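Local coordinates for 3-dehydroquinate dehydratase (Geobacillus kaustophilus, PDB 2YR1), which probably catalyses the cis-dehydration of 3-dehydroquinate to 3-dehydroshikimate, the third step of the chorismate pathway, through a Schiff-base intermediate, at residues 50-53 with 54-57; 119-122 with 123-126; 181-184 with 185-188; 234-237 with 238-241; 241-244 with 245-248. All blocks are in the same frame, centred on the assembly; numbering follows the deposited sequence.

The five contacts follow one another along a single TIM barrel. Contacts 1 and 2 sit where strands 48-52 and 117-121 of the parallel sheet run out into their loops, their centres about 18 Å apart. Contact 3 is the first turns of helix 182-198, about 30 Å from contact 1 between centres. Contact 4 lies in the loop after strand 226-228 and leads into contact 5, the start of helix 242-256; the two share P241, with centres about 12 Å apart. Contacts 1 and 4 meet where R52 NH1 reaches S235 O, joining two parts of the predicted substrate site. Contacts 3, 4 and 5 also touch the second subunit of the homodimer.

Contact 1: residues 50-53 with 54-57; sequences EWRA and DFFR
From R52 to F56 the chain leaves its strand in a tight bend, F55 N binding R52 O at 3.0 Å and F56 N binding A53 O at 3.2 Å, with R52 at the centre of an inverse gamma turn. The R52 side chain, folded at chi2 and chi3, returns over this bend and grips D54 side-on. R52 NE donates to D54 OD1 and R52 NH2 to D54 OD2, each at 2.9 Å; both oxygens use their syn lone pairs, and the guanidinium and carboxylate planes are only 9° apart. F55 CE1 lies over one guanidinium face, 3.8 Å from R52 NH2. At the other end, the edge of the W51 indole is directed at the face of F56 in an offset edge-to-face pair, planes at 80°, while A53 CB rests over the centre of one W51 face. The two-nitrogen grip on D54, itself held by Q93 N, together with the bond from R52 NH1 to S235 O, probably fixes the guanidinium's orientation. Such a turn at the carboxyl end of a strand is where a TIM barrel carries its active site, consistent with the predicted binding of 3-dehydroquinate by E50, W51 and R52.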
loop_
_atom_site.group_PDB
_atom_site.type_symbol
_atom_site.label_atom_id
_atom_site.label_comp_id
_atom_site.label_asym_id
_atom_site.label_seq_id
_atom_site.Cartn_x
_atom_site.Cartn_y
_atom_site.Cartn_z
ATOM N N GLU A 50 18.927 -8.083 -12.271
ATOM C CA GLU A 50 18.760 -7.422 -13.558
ATOM C C GLU A 50 20.003 -6.636 -13.918
ATOM O O GLU A 50 20.252 -5.572 -13.358
ATOM C CB GLU A 50 17.589 -6.440 -13.579
ATOM C CG GLU A 50 17.535 -5.694 -14.921
ATOM C CD GLU A 50 16.586 -4.511 -14.935
ATOM O OE1 GLU A 50 16.520 -3.771 -13.927
ATOM O OE2 GLU A 50 15.917 -4.308 -15.966
ATOM N N TRP A 51 20.809 -7.129 -14.841
ATOM C CA TRP A 51 21.938 -6.295 -15.143
ATOM C C TRP A 51 21.540 -5.377 -16.270
ATOM O O TRP A 51 21.102 -5.802 -17.338
ATOM C CB TRP A 51 23.217 -7.121 -15.375
ATOM C CG TRP A 51 23.639 -7.484 -16.741
ATOM C CD1 TRP A 51 23.046 -8.391 -17.569
ATOM C CD2 TRP A 51 24.881 -7.120 -17.367
ATOM N NE1 TRP A 51 23.854 -8.632 -18.665
ATOM C CE2 TRP A 51 24.983 -7.863 -18.565
ATOM C CE3 TRP A 51 25.919 -6.242 -17.025
ATOM C CZ2 TRP A 51 26.085 -7.761 -19.426
ATOM C CZ3 TRP A 51 27.014 -6.140 -17.879
ATOM C CH2 TRP A 51 27.086 -6.895 -19.067
ATOM N N ARG A 52 21.592 -4.090 -15.950
ATOM C CA ARG A 52 21.253 -3.021 -16.861
ATOM C C ARG A 52 22.450 -2.754 -17.777
ATOM O O ARG A 52 23.177 -1.759 -17.630
ATOM C CB ARG A 52 20.894 -1.775 -16.056
ATOM C CG ARG A 52 19.481 -1.770 -15.507
ATOM C CD ARG A 52 18.499 -1.561 -16.642
ATOM N NE ARG A 52 18.693 -0.273 -17.306
ATOM C CZ ARG A 52 18.298 0.892 -16.800
ATOM N NH1 ARG A 52 17.685 0.927 -15.626
ATOM N NH2 ARG A 52 18.509 2.022 -17.466
ATOM N N ALA A 53 22.628 -3.656 -18.737
ATOM C CA ALA A 53 23.736 -3.597 -19.677
ATOM C C ALA A 53 23.912 -2.272 -20.406
ATOM O O ALA A 53 24.966 -2.036 -21.007
ATOM C CB ALA A 53 23.617 -4.742 -20.679
ATOM N N ASP A 54 22.911 -1.399 -20.364
ATOM C CA ASP A 54 23.045 -0.125 -21.054
ATOM C C ASP A 54 23.992 0.856 -20.360
ATOM O O ASP A 54 24.215 1.967 -20.855
ATOM C CB ASP A 54 21.677 0.515 -21.299
ATOM C CG ASP A 54 20.789 0.504 -20.077
ATOM O OD1 ASP A 54 20.565 -0.583 -19.507
ATOM O OD2 ASP A 54 20.302 1.590 -19.702
ATOM N N PHE A 55 24.547 0.439 -19.225
ATOM C CA PHE A 55 25.505 1.257 -18.483
ATOM C C PHE A 55 26.925 0.918 -18.955
ATOM O O PHE A 55 27.825 1.755 -18.915
ATOM C CB PHE A 55 25.409 0.988 -16.976
ATOM C CG PHE A 55 24.326 1.769 -16.288
ATOM C CD1 PHE A 55 22.989 1.424 -16.448
ATOM C CD2 PHE A 55 24.644 2.877 -15.503
ATOM C CE1 PHE A 55 21.983 2.170 -15.840
ATOM C CE2 PHE A 55 23.645 3.631 -14.890
ATOM C CZ PHE A 55 22.310 3.277 -15.061
ATOM N N PHE A 56 27.091 -0.328 -19.395
ATOM C CA PHE A 56 28.351 -0.882 -19.890
ATOM C C PHE A 56 28.906 -0.011 -21.024
ATOM O O PHE A 56 28.288 0.101 -22.091
ATOM C CB PHE A 56 28.070 -2.296 -20.414
ATOM C CG PHE A 56 29.262 -3.198 -20.451
ATOM C CD1 PHE A 56 29.713 -3.821 -19.294
ATOM C CD2 PHE A 56 29.896 -3.480 -21.659
ATOM C CE1 PHE A 56 30.773 -4.719 -19.338
ATOM C CE2 PHE A 56 30.961 -4.379 -21.713
ATOM C CZ PHE A 56 31.398 -5.002 -20.553
ATOM N N ARG A 57 30.063 0.612 -20.810
ATOM C CA ARG A 57 30.626 1.449 -21.870
ATOM C C ARG A 57 31.106 0.631 -23.072
ATOM O O ARG A 57 30.940 1.059 -24.203
ATOM C CB ARG A 57 31.779 2.329 -21.349
ATOM C CG ARG A 57 31.351 3.742 -20.935
ATOM C CD ARG A 57 32.526 4.736 -20.882
ATOM N NE ARG A 57 33.573 4.321 -19.947
ATOM C CZ ARG A 57 34.541 3.443 -20.222
ATOM N NH1 ARG A 57 34.619 2.875 -21.420
ATOM N NH2 ARG A 57 35.420 3.114 -19.282
#

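Contact 2: residues 119-122 with 123-126; sequences DYEL and AYGE
Y124 folds back against both Y120 and E121, and two backbone bonds close the turn that brings it there: Y124 N to E121 O at 3.0 Å, nearly straight at 163°, and G125 N to L122 O at 2.8 Å, more bent. The carboxylate of E121 finds its partner outside the turn, OE1 accepting from S87 N, while OE2 makes a weak, long ion pair with R86. CG of E121 lies over one face of the Y124 ring, 3.8 Å from the ring centroid, a CH-pi contact. This turn follows strand 117-121 of the TIM barrel and leads toward helix 127-137, with E121 near R86, a predicted 3-dehydroquinate-binding residue. The Y124 ring directs its edge at the face of Y120, the planes at 87°. With CG anti to the N of its own residue (chi1 -153°), Y120 turns its ring face to that edge. The Y120 OH is buried here and has no hydrogen-bond partner in the model. Replacing Y124 by an alanine would probably open a gap beside Y120 and leave E121 CG without the ring it packs on.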
loop_
_atom_site.group_PDB
_atom_site.type_symbol
_atom_site.label_atom_id
_atom_site.label_comp_id
_atom_site.label_asym_id
_atom_site.label_seq_id
_atom_site.Cartn_x
_atom_site.Cartn_y
_atom_site.Cartn_z
ATOM N N ASP A 119 14.759 -8.379 -21.385
ATOM C CA ASP A 119 13.775 -7.306 -21.409
ATOM C C ASP A 119 13.863 -6.587 -22.763
ATOM O O ASP A 119 14.940 -6.164 -23.183
ATOM C CB ASP A 119 14.041 -6.299 -20.275
ATOM C CG ASP A 119 13.049 -5.130 -20.276
ATOM O OD1 ASP A 119 12.745 -4.605 -21.365
ATOM O OD2 ASP A 119 12.580 -4.722 -19.192
ATOM N N TYR A 120 12.733 -6.460 -23.451
ATOM C CA TYR A 120 12.716 -5.776 -24.739
ATOM C C TYR A 120 11.518 -4.836 -24.783
ATOM O O TYR A 120 10.448 -5.155 -24.257
ATOM C CB TYR A 120 12.641 -6.787 -25.881
ATOM C CG TYR A 120 13.255 -6.282 -27.155
ATOM C CD1 TYR A 120 14.604 -5.937 -27.202
ATOM C CD2 TYR A 120 12.498 -6.164 -28.323
ATOM C CE1 TYR A 120 15.188 -5.492 -28.371
ATOM C CE2 TYR A 120 13.077 -5.718 -29.505
ATOM C CZ TYR A 120 14.427 -5.384 -29.521
ATOM O OH TYR A 120 15.023 -4.940 -30.684
ATOM N N GLU A 121 11.705 -3.689 -25.430
ATOM C CA GLU A 121 10.683 -2.651 -25.510
ATOM C C GLU A 121 9.513 -2.931 -26.447
ATOM O O GLU A 121 9.713 -3.255 -27.625
ATOM C CB GLU A 121 11.335 -1.328 -25.935
ATOM C CG GLU A 121 12.860 -1.282 -25.732
ATOM C CD GLU A 121 13.269 -1.131 -24.275
ATOM O OE1 GLU A 121 13.622 -0.003 -23.855
ATOM O OE2 GLU A 121 13.234 -2.145 -23.550
ATOM N N LEU A 122 8.297 -2.771 -25.929
ATOM C CA LEU A 122 7.106 -2.980 -26.741
ATOM C C LEU A 122 7.148 -1.992 -27.894
ATOM O O LEU A 122 6.691 -2.282 -28.995
ATOM C CB LEU A 122 5.823 -2.754 -25.924
ATOM C CG LEU A 122 4.552 -3.090 -26.727
ATOM C CD1 LEU A 122 3.481 -3.636 -25.821
ATOM C CD2 LEU A 122 4.055 -1.853 -27.458
ATOM N N ALA A 123 7.726 -0.825 -27.634
ATOM C CA ALA A 123 7.822 0.215 -28.645
ATOM C C ALA A 123 8.427 -0.280 -29.954
ATOM O O ALA A 123 8.238 0.343 -30.991
ATOM C CB ALA A 123 8.632 1.389 -28.108
ATOM N N TYR A 124 9.149 -1.396 -29.911
ATOM C CA TYR A 124 9.771 -1.936 -31.121
ATOM C C TYR A 124 8.827 -2.817 -31.933
ATOM O O TYR A 124 9.266 -3.569 -32.807
ATOM C CB TYR A 124 11.047 -2.713 -30.771
ATOM C CG TYR A 124 12.124 -1.868 -30.117
ATOM C CD1 TYR A 124 13.360 -2.418 -29.784
ATOM C CD2 TYR A 124 11.901 -0.519 -29.813
ATOM C CE1 TYR A 124 14.355 -1.647 -29.162
ATOM C CE2 TYR A 124 12.883 0.258 -29.195
ATOM C CZ TYR A 124 14.106 -0.312 -28.874
ATOM O OH TYR A 124 15.078 0.453 -28.267
ATOM N N GLY A 125 7.533 -2.700 -31.635
ATOM C CA GLY A 125 6.490 -3.445 -32.323
ATOM C C GLY A 125 6.849 -4.718 -33.070
ATOM O O GLY A 125 7.196 -5.732 -32.462
ATOM N N GLU A 126 6.744 -4.669 -34.395
ATOM C CA GLU A 126 7.037 -5.828 -35.239
ATOM C C GLU A 126 8.432 -6.395 -35.019
ATOM O O GLU A 126 8.643 -7.604 -35.123
ATOM C CB GLU A 126 6.892 -5.466 -36.717
ATOM C CG GLU A 126 7.703 -4.256 -37.131
ATOM C CD GLU A 126 8.226 -4.348 -38.553
ATOM O OE1 GLU A 126 7.442 -4.702 -39.462
ATOM O OE2 GLU A 126 9.423 -4.056 -38.760
#

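Contact 3: residues 181-184 with 185-188; sequences SPED and VLVL
E183 stands across both L186 and V187, its side chain meeting each at about a right angle, one turn further along helix 182-198. CG of E183 is anti to the backbone N (chi1 -176°) and the chain then bends at chi2 (45°), which swings the carboxylate back over the following turn. E183 OE1 approaches CG2 of V187 at 3.8 Å, and E183 OE2 comes within 4.1 Å of L186 CD1, so charged oxygens lie against methyl groups without a polar bond between them. V187 also sets that CG2 methyl 3.3 Å from the backbone O of E183. V185 turns a different way: its CB packs on P182 O and CG2 looks back toward S181 O. Beneath these side chains run regular helical bonds, L186 N to P182 O at 3.1 Å, V187 N to E183 O at 3.0 Å and L188 N to D184 O at 3.1 Å. S181 is the N-cap, its OG accepting from D184 N at 3.2 Å, and the D184 carboxylate reaches back through OD2 to K180 N. P182 and E183 pack on E193 of the second subunit, and V185 and L186 on its F222. Within the chain, V185 and L188 face helix 213-218 through I214 and T215, and the helix itself belongs to the beta-alpha-beta unit that links strands 172-177 and 203-207 of the barrel.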
loop_
_atom_site.group_PDB
_atom_site.type_symbol
_atom_site.label_atom_id
_atom_site.label_comp_id
_atom_site.label_asym_id
_atom_site.label_seq_id
_atom_site.Cartn_x
_atom_site.Cartn_y
_atom_site.Cartn_z
ATOM N N SER A 181 1.041 12.629 -8.815
ATOM C CA SER A 181 0.047 12.785 -7.762
ATOM C C SER A 181 -0.385 11.417 -7.224
ATOM O O SER A 181 -0.148 10.394 -7.856
ATOM C CB SER A 181 -1.193 13.464 -8.328
ATOM O OG SER A 181 -1.908 12.519 -9.106
ATOM N N PRO A 182 -1.018 11.390 -6.041
ATOM C CA PRO A 182 -1.477 10.126 -5.458
ATOM C C PRO A 182 -2.483 9.479 -6.405
ATOM O O PRO A 182 -2.526 8.248 -6.565
ATOM C CB PRO A 182 -2.111 10.570 -4.143
ATOM C CG PRO A 182 -1.189 11.672 -3.718
ATOM C CD PRO A 182 -0.984 12.452 -5.018
ATOM N N GLU A 183 -3.292 10.307 -7.052
ATOM C CA GLU A 183 -4.259 9.761 -7.980
ATOM C C GLU A 183 -3.569 8.933 -9.064
ATOM O O GLU A 183 -4.089 7.895 -9.466
ATOM C CB GLU A 183 -5.108 10.871 -8.615
ATOM C CG GLU A 183 -6.198 10.316 -9.519
ATOM C CD GLU A 183 -6.937 9.138 -8.879
ATOM O OE1 GLU A 183 -7.120 8.083 -9.550
ATOM O OE2 GLU A 183 -7.328 9.271 -7.697
ATOM N N ASP A 184 -2.405 9.385 -9.526
ATOM C CA ASP A 184 -1.649 8.655 -10.548
ATOM C C ASP A 184 -1.218 7.293 -10.041
ATOM O O ASP A 184 -1.187 6.329 -10.804
ATOM C CB ASP A 184 -0.391 9.409 -10.967
ATOM C CG ASP A 184 -0.676 10.535 -11.931
ATOM O OD1 ASP A 184 -1.731 10.506 -12.623
ATOM O OD2 ASP A 184 0.182 11.436 -11.992
ATOM N N VAL A 185 -0.861 7.229 -8.763
ATOM C CA VAL A 185 -0.439 5.966 -8.170
ATOM C C VAL A 185 -1.594 4.966 -8.201
ATOM O O VAL A 185 -1.402 3.809 -8.542
ATOM C CB VAL A 185 0.057 6.172 -6.712
ATOM C CG1 VAL A 185 0.429 4.857 -6.096
ATOM C CG2 VAL A 185 1.275 7.106 -6.713
ATOM N N LEU A 186 -2.799 5.425 -7.882
ATOM C CA LEU A 186 -3.971 4.552 -7.895
ATOM C C LEU A 186 -4.292 4.143 -9.356
ATOM O O LEU A 186 -4.713 3.030 -9.596
ATOM C CB LEU A 186 -5.157 5.273 -7.234
ATOM C CG LEU A 186 -4.978 5.573 -5.728
ATOM C CD1 LEU A 186 -6.239 6.222 -5.185
ATOM C CD2 LEU A 186 -4.684 4.277 -4.951
ATOM N N VAL A 187 -4.100 5.048 -10.322
ATOM C CA VAL A 187 -4.315 4.697 -11.733
ATOM C C VAL A 187 -3.412 3.482 -12.102
ATOM O O VAL A 187 -3.858 2.498 -12.723
ATOM C CB VAL A 187 -3.961 5.889 -12.653
ATOM C CG1 VAL A 187 -3.818 5.441 -14.081
ATOM C CG2 VAL A 187 -5.034 6.946 -12.528
ATOM N N LEU A 188 -2.143 3.547 -11.710
ATOM C CA LEU A 188 -1.228 2.444 -11.995
ATOM C C LEU A 188 -1.685 1.126 -11.353
ATOM O O LEU A 188 -1.555 0.054 -11.956
ATOM C CB LEU A 188 0.186 2.744 -11.509
ATOM C CG LEU A 188 0.982 1.450 -11.748
ATOM C CD1 LEU A 188 1.489 1.444 -13.173
ATOM C CD2 LEU A 188 2.083 1.270 -10.761
#

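Contact 4: residues 234-237 with 238-241; sequences SSAP and GQIP
Q239 reaches back to S235 with both ends of its amide, and these two hydrogen bonds carry the direct polar part of the contact. OE1 of Q239 accepts from S235 N at 3.0 Å in an almost straight bond (172°), although the donor stands well above the carbonyl plane. Q239 NE2 donates to S235 OG at 3.1 Å, less straight at 141°, with the hydroxyl tilted out of the amide plane. The pairing settles which end of the amide is oxygen. S235 OG lies between its own backbone N and carbonyl carbon (chi1 71°), and in that position it faces NE2, while the Q239 chain, extended beyond CG, spans the turn.

Water supplies the second link: one molecule sits 2.7 Å from S234 OG and donates to Q239 O at 2.8 Å, tying the start of the segment to the far side of the turn.

Packing is slighter. Q239 CG rests 3.2 Å from A236 O, and A236 CB approaches Q239 NE2 at 3.7 Å. The backbone from A236 to Q239 forms a type II beta turn whose third residue, G238, has a positive phi; a CB there would collide with the carbonyl O of P237.

Around the loop, R216 NH2 binds P237 O, while I240 and P241 pack on Y255 of the second subunit. With one group of S235 bound to each end of the amide, Q239 is unlikely to flip or turn freely, consistent with a loop that presents S235 and Q239, both predicted 3-dehydroquinate-binding residues, in a fixed relation.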
loop_
_atom_site.group_PDB
_atom_site.type_symbol
_atom_site.label_atom_id
_atom_site.label_comp_id
_atom_site.label_asym_id
_atom_site.label_seq_id
_atom_site.Cartn_x
_atom_site.Cartn_y
_atom_site.Cartn_z
ATOM N N SER A 234 20.997 2.033 -7.398
ATOM C CA SER A 234 19.647 2.265 -7.894
ATOM C C SER A 234 19.716 2.351 -9.415
ATOM O O SER A 234 20.642 2.952 -9.960
ATOM C CB SER A 234 19.097 3.581 -7.319
ATOM O OG SER A 234 17.812 3.892 -7.838
ATOM N N SER A 235 18.747 1.747 -10.101
ATOM C CA SER A 235 18.723 1.791 -11.565
ATOM C C SER A 235 17.515 2.596 -12.026
ATOM O O SER A 235 17.337 2.837 -13.217
ATOM C CB SER A 235 18.646 0.378 -12.155
ATOM O OG SER A 235 17.363 -0.190 -11.936
ATOM N N ALA A 236 16.686 3.000 -11.065
ATOM C CA ALA A 236 15.482 3.775 -11.342
ATOM C C ALA A 236 14.984 4.487 -10.068
ATOM O O ALA A 236 15.166 3.997 -8.961
ATOM C CB ALA A 236 14.385 2.858 -11.894
ATOM N N PRO A 237 14.342 5.653 -10.228
ATOM C CA PRO A 237 13.813 6.444 -9.109
ATOM C C PRO A 237 12.806 5.730 -8.201
ATOM O O PRO A 237 11.881 5.066 -8.666
ATOM C CB PRO A 237 13.206 7.666 -9.807
ATOM C CG PRO A 237 12.871 7.148 -11.185
ATOM C CD PRO A 237 14.083 6.328 -11.511
ATOM N N GLY A 238 13.009 5.855 -6.896
ATOM C CA GLY A 238 12.091 5.239 -5.951
ATOM C C GLY A 238 12.364 3.820 -5.486
ATOM O O GLY A 238 11.591 3.284 -4.700
ATOM N N GLN A 239 13.442 3.200 -5.953
ATOM C CA GLN A 239 13.744 1.843 -5.516
ATOM C C GLN A 239 14.189 1.891 -4.046
ATOM O O GLN A 239 14.987 2.736 -3.652
ATOM C CB GLN A 239 14.832 1.214 -6.407
ATOM C CG GLN A 239 14.453 1.112 -7.904
ATOM C CD GLN A 239 15.508 0.398 -8.743
ATOM O OE1 GLN A 239 16.687 0.356 -8.373
ATOM N NE2 GLN A 239 15.093 -0.146 -9.890
ATOM N N ILE A 240 13.659 0.963 -3.255
ATOM C CA ILE A 240 13.908 0.844 -1.820
ATOM C C ILE A 240 14.893 -0.272 -1.513
ATOM O O ILE A 240 14.939 -1.274 -2.225
ATOM C CB ILE A 240 12.576 0.521 -1.079
ATOM C CG1 ILE A 240 11.619 1.694 -1.214
ATOM C CG2 ILE A 240 12.808 0.179 0.379
ATOM C CD1 ILE A 240 11.108 1.874 -2.581
ATOM N N PRO A 241 15.699 -0.109 -0.448
ATOM C CA PRO A 241 16.669 -1.134 -0.066
ATOM C C PRO A 241 15.988 -2.476 0.175
ATOM O O PRO A 241 14.974 -2.585 0.883
ATOM C CB PRO A 241 17.299 -0.556 1.199
ATOM C CG PRO A 241 17.327 0.911 0.886
ATOM C CD PRO A 241 15.942 1.139 0.302
HETATM O O HOH W 1 16.266 4.239 -5.620
#

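Contact 5: residues 241-244 with 245-248; sequences PIDD and VRTV
R246 runs alongside I242, one turn earlier on helix 242-256, their ends leaving the helix in the same direction. CB of R246 sits 3.6 Å from I242 O, and R246 CG comes closer to that oxygen, at 3.1 Å. CD is still beside the same carbonyl, the chain running straight from CG to NE (chi2 174°, chi3 178°). R246 NE then passes CG1 of I242 at 3.7 Å, CZ lies near both CG1 and CD1, and at the tip R246 NH2 meets CD1 of I242 at 3.5 Å. NH2 also makes a weak hydrogen bond to Q45 O. Shortening R246 to alanine is likely to leave the I242 side chain uncovered on this flank and Q45 O without that weak donor. Underneath, R246 N binds I242 O at 3.0 Å, and P241, the N-cap residue, gives its carbonyl to V245 N. A water donates to D244 OD1 at 2.8 Å and lies close to T247 OG1. The arginine stem thus follows the I242 carbonyl while its guanidinium end lies against CG1 and CD1; of the carboxylates, D243 OD2 and D244 OD2 have partners outside, K44 and Y255 of the second subunit, while D244 OD1 is held through water.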
loop_
_atom_site.group_PDB
_atom_site.type_symbol
_atom_site.label_atom_id
_atom_site.label_comp_id
_atom_site.label_asym_id
_atom_site.label_seq_id
_atom_site.Cartn_x
_atom_site.Cartn_y
_atom_site.Cartn_z
ATOM N N PRO A 241 15.699 -0.109 -0.448
ATOM C CA PRO A 241 16.669 -1.134 -0.066
ATOM C C PRO A 241 15.988 -2.476 0.175
ATOM O O PRO A 241 14.974 -2.585 0.883
ATOM C CB PRO A 241 17.299 -0.556 1.199
ATOM C CG PRO A 241 17.327 0.911 0.886
ATOM C CD PRO A 241 15.942 1.139 0.302
ATOM N N ILE A 242 16.560 -3.507 -0.421
ATOM C CA ILE A 242 16.018 -4.839 -0.328
ATOM C C ILE A 242 15.602 -5.296 1.076
ATOM O O ILE A 242 14.582 -5.989 1.233
ATOM C CB ILE A 242 17.008 -5.825 -0.939
ATOM C CG1 ILE A 242 16.394 -7.223 -0.978
ATOM C CG2 ILE A 242 18.303 -5.799 -0.151
ATOM C CD1 ILE A 242 17.184 -8.182 -1.841
ATOM N N ASP A 243 16.369 -4.906 2.091
ATOM C CA ASP A 243 16.059 -5.290 3.469
ATOM C C ASP A 243 14.743 -4.678 3.955
ATOM O O ASP A 243 13.962 -5.324 4.659
ATOM C CB ASP A 243 17.204 -4.869 4.404
ATOM C CG ASP A 243 18.436 -5.747 4.244
ATOM O OD1 ASP A 243 18.273 -6.964 3.980
ATOM O OD2 ASP A 243 19.564 -5.225 4.393
ATOM N N ASP A 244 14.497 -3.426 3.582
ATOM C CA ASP A 244 13.261 -2.769 3.985
ATOM C C ASP A 244 12.074 -3.334 3.199
ATOM O O ASP A 244 10.969 -3.442 3.723
ATOM C CB ASP A 244 13.390 -1.252 3.818
ATOM C CG ASP A 244 14.457 -0.651 4.748
ATOM O OD1 ASP A 244 14.453 -0.972 5.949
ATOM O OD2 ASP A 244 15.300 0.138 4.284
ATOM N N VAL A 245 12.300 -3.713 1.946
ATOM C CA VAL A 245 11.228 -4.302 1.149
ATOM C C VAL A 245 10.779 -5.613 1.798
ATOM O O VAL A 245 9.578 -5.855 1.964
ATOM C CB VAL A 245 11.692 -4.562 -0.296
ATOM C CG1 VAL A 245 10.632 -5.317 -1.056
ATOM C CG2 VAL A 245 11.942 -3.227 -0.996
ATOM N N ARG A 246 11.751 -6.448 2.180
ATOM C CA ARG A 246 11.483 -7.738 2.837
ATOM C C ARG A 246 10.696 -7.543 4.139
ATOM O O ARG A 246 9.755 -8.278 4.426
ATOM C CB ARG A 246 12.801 -8.465 3.178
ATOM C CG ARG A 246 13.644 -8.896 1.986
ATOM C CD ARG A 246 14.976 -9.474 2.476
ATOM N NE ARG A 246 15.844 -9.959 1.404
ATOM C CZ ARG A 246 15.481 -10.888 0.526
ATOM N NH1 ARG A 246 14.262 -11.420 0.595
ATOM N NH2 ARG A 246 16.338 -11.299 -0.403
ATOM N N THR A 247 11.100 -6.557 4.925
ATOM C CA THR A 247 10.428 -6.260 6.193
ATOM C C THR A 247 8.930 -6.050 5.964
ATOM O O THR A 247 8.087 -6.693 6.599
ATOM C CB THR A 247 11.011 -4.973 6.834
ATOM O OG1 THR A 247 12.380 -5.195 7.181
ATOM C CG2 THR A 247 10.227 -4.572 8.080
ATOM N N VAL A 248 8.605 -5.140 5.053
ATOM C CA VAL A 248 7.202 -4.820 4.757
ATOM C C VAL A 248 6.444 -5.985 4.135
ATOM O O VAL A 248 5.288 -6.269 4.500
ATOM C CB VAL A 248 7.126 -3.570 3.827
ATOM C CG1 VAL A 248 5.710 -3.286 3.431
ATOM C CG2 VAL A 248 7.734 -2.360 4.558
HETATM O O HOH W 2 13.874 -3.186 7.486
#